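Local structure of protection of telomeres protein 1 (Schizosaccharomyces pombe, 7CUI) at residues Lys63-Thr66 against Gln67-Val70. The protein binds single-stranded telomeric DNA, protecting the 3' overhang of chromosome ends and regulating telomerase and telomere length. Residues are numbered along the deposited sequence; the frame is centred on the assembly and turned at random.
Sequences KSLT and QFAV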
ATOM      1  N   LYS A  63       7.395   9.011   3.859  1.00 25.94           N
ATOM      2  CA  LYS A  63       7.344  10.157   2.969  1.00 25.31           C
ATOM      3  C   LYS A  63       8.514  10.159   1.987  1.00 25.95           C
ATOM      4  O   LYS A  63       8.359  10.652   0.874  1.00 26.31           O
ATOM      5  CB  LYS A  63       7.254  11.457   3.766  1.00 25.94           C
ATOM      6  CG  LYS A  63       6.016  11.582   4.639  1.00 28.03           C
ATOM      7  CD  LYS A  63       4.716  11.463   3.868  1.00 27.80           C
ATOM      8  CE  LYS A  63       3.515  11.690   4.759  1.00 30.20           C
ATOM      9  NZ  LYS A  63       2.419  10.753   4.430  1.00 31.06           N
ATOM     10  N   SER A  64       9.675   9.629   2.401  1.00 25.63           N
ATOM     11  CA  SER A  64      10.809   9.479   1.499  1.00 26.32           C
ATOM     12  C   SER A  64      10.735   8.130   0.810  1.00 25.64           C
ATOM     13  O   SER A  64      10.648   7.107   1.483  1.00 27.26           O
ATOM     14  CB  SER A  64      12.122   9.570   2.205  1.00 28.35           C
ATOM     15  OG  SER A  64      12.235  10.815   2.850  1.00 36.00           O
ATOM     16  N   LEU A  65      10.838   8.147  -0.523  1.00 25.37           N
ATOM     17  CA  LEU A  65      10.955   6.926  -1.302  1.00 24.87           C
ATOM     18  C   LEU A  65      12.273   6.239  -0.959  1.00 24.88           C
ATOM     19  O   LEU A  65      12.446   5.044  -1.190  1.00 25.85           O
ATOM     20  CB  LEU A  65      10.878   7.271  -2.791  1.00 25.89           C
ATOM     21  CG  LEU A  65       9.541   7.840  -3.260  1.00 28.94           C
ATOM     22  CD1 LEU A  65       9.375   7.638  -4.756  1.00 33.35           C
ATOM     23  CD2 LEU A  65       8.386   7.182  -2.525  1.00 29.58           C
ATOM     24  N   THR A  66      13.180   7.019  -0.371  1.00 23.86           N
ATOM     25  CA  THR A  66      14.477   6.550   0.084  1.00 23.80           C
ATOM     26  C   THR A  66      14.306   5.515   1.194  1.00 23.82           C
ATOM     27  O   THR A  66      15.217   4.733   1.463  1.00 24.65           O
ATOM     28  CB  THR A  66      15.331   7.772   0.419  1.00 23.82           C
ATOM     29  OG1 THR A  66      16.140   7.922  -0.746  1.00 23.80           O
ATOM     30  CG2 THR A  66      16.173   7.619   1.661  1.00 25.16           C
ATOM     31  N   GLN A  67      13.119   5.500   1.812  1.00 22.91           N
ATOM     32  CA  GLN A  67      12.866   4.643   2.957  1.00 23.89           C
ATOM     33  C   GLN A  67      11.838   3.573   2.594  1.00 22.59           C
ATOM     34  O   GLN A  67      11.265   2.940   3.477  1.00 22.69           O
ATOM     35  CB  GLN A  67      12.434   5.481   4.164  1.00 24.66           C
ATOM     36  CG  GLN A  67      13.482   6.492   4.612  1.00 26.57           C
ATOM     37  CD  GLN A  67      13.118   7.235   5.876  1.00 29.46           C
ATOM     38  OE1 GLN A  67      13.224   8.458   5.947  1.00 33.34           O
ATOM     39  NE2 GLN A  67      12.704   6.504   6.898  1.00 32.39           N
ATOM     40  N   PHE A  68      11.628   3.356   1.289  1.00 21.32           N
ATOM     41  CA  PHE A  68      10.624   2.409   0.826  1.00 21.24           C
ATOM     42  C   PHE A  68      11.093   0.960   0.964  1.00 22.66           C
ATOM     43  O   PHE A  68      10.289   0.044   0.829  1.00 25.26           O
ATOM     44  CB  PHE A  68      10.176   2.740  -0.599  1.00 19.37           C
ATOM     45  CG  PHE A  68       8.875   3.496  -0.691  1.00 18.39           C
ATOM     46  CD1 PHE A  68       8.581   4.530   0.192  1.00 18.09           C
ATOM     47  CD2 PHE A  68       7.946   3.182  -1.676  1.00 17.80           C
ATOM     48  CE1 PHE A  68       7.382   5.223   0.098  1.00 17.52           C
ATOM     49  CE2 PHE A  68       6.749   3.877  -1.770  1.00 17.07           C
ATOM     50  CZ  PHE A  68       6.469   4.896  -0.884  1.00 17.04           C
ATOM     51  N   ALA A  69      12.390   0.745   1.209  1.00 22.94           N
ATOM     52  CA  ALA A  69      12.880  -0.578   1.570  1.00 24.77           C
ATOM     53  C   ALA A  69      13.561  -0.493   2.931  1.00 26.08           C
ATOM     54  O   ALA A  69      14.306   0.452   3.189  1.00 27.13           O
ATOM     55  CB  ALA A  69      13.822  -1.116   0.517  1.00 23.59           C
ATOM     56  N   VAL A  70      13.300  -1.487   3.787  1.00 28.04           N
ATOM     57  CA  VAL A  70      13.856  -1.496   5.132  1.00 30.33           C
ATOM     58  C   VAL A  70      14.767  -2.708   5.301  1.00 32.40           C
ATOM     59  O   VAL A  70      14.638  -3.696   4.582  1.00 32.52           O
ATOM     60  CB  VAL A  70      12.754  -1.462   6.211  1.00 30.47           C
ATOM     61  CG1 VAL A  70      11.955  -0.166   6.169  1.00 29.98           C
ATOM     62  CG2 VAL A  70      11.835  -2.673   6.133  1.00 29.78           C
TER
HETATM   63  O   HOH W   1      15.946   2.091   1.565  1.00 31.32           O
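Gln67 N donates to Ser64 O at 3.0 Å, and Phe68 N donates to Leu65 O at 3.1 Å, two successive i-to-i+3 backbone bonds that wind this piece of chain into a short 3-10 turn. Both are fairly straight at the hydrogen. Beyond the turn the chain straightens toward a strand at Ala69 and Val70, and a water lies 2.7 Å from Thr66 O and 2.8 Å from Ala69 O, placed to bridge the two carbonyls and so link the end of the turn to the start of the strand.

The three-residue spacing also puts Leu65 and Phe68 on the same side of the turn. With chi1 at -65°, Leu65 CG swings to the backbone N side, from which methyl CD2 reaches over one face of the Phe68 ring, 3.5 Å from the centroid and 19° off the ring normal, a CH-pi contact offset toward the rim. The branched leucine tip can lay one methyl on the flat aromatic face, an apolar pairing that suits two buried side chains. Along the same ring, Phe68 CD1 passes Ser64 O at 3.5 Å, approached obliquely. On the more exposed flank, where polar groups are at home, the outstretched Gln67 side chain runs past Ser64; Gln67 OE1 comes no nearer to Ser64 OG than 4.0 Å, too far for a hydrogen bond.

This turn interrupts the long strand 49-73 of the Pot1 C-terminal region included in this chain. Helix 121-135 packs against the apolar pair: Leu65 touches Lys128 and Trp135, Phe68 touches Leu131 and Trp135. Phe68 also stacks on Phe82 and shares backbone hydrogen bonding with Met81, joining the turn to the partner strand 77-87 of the beta hairpin.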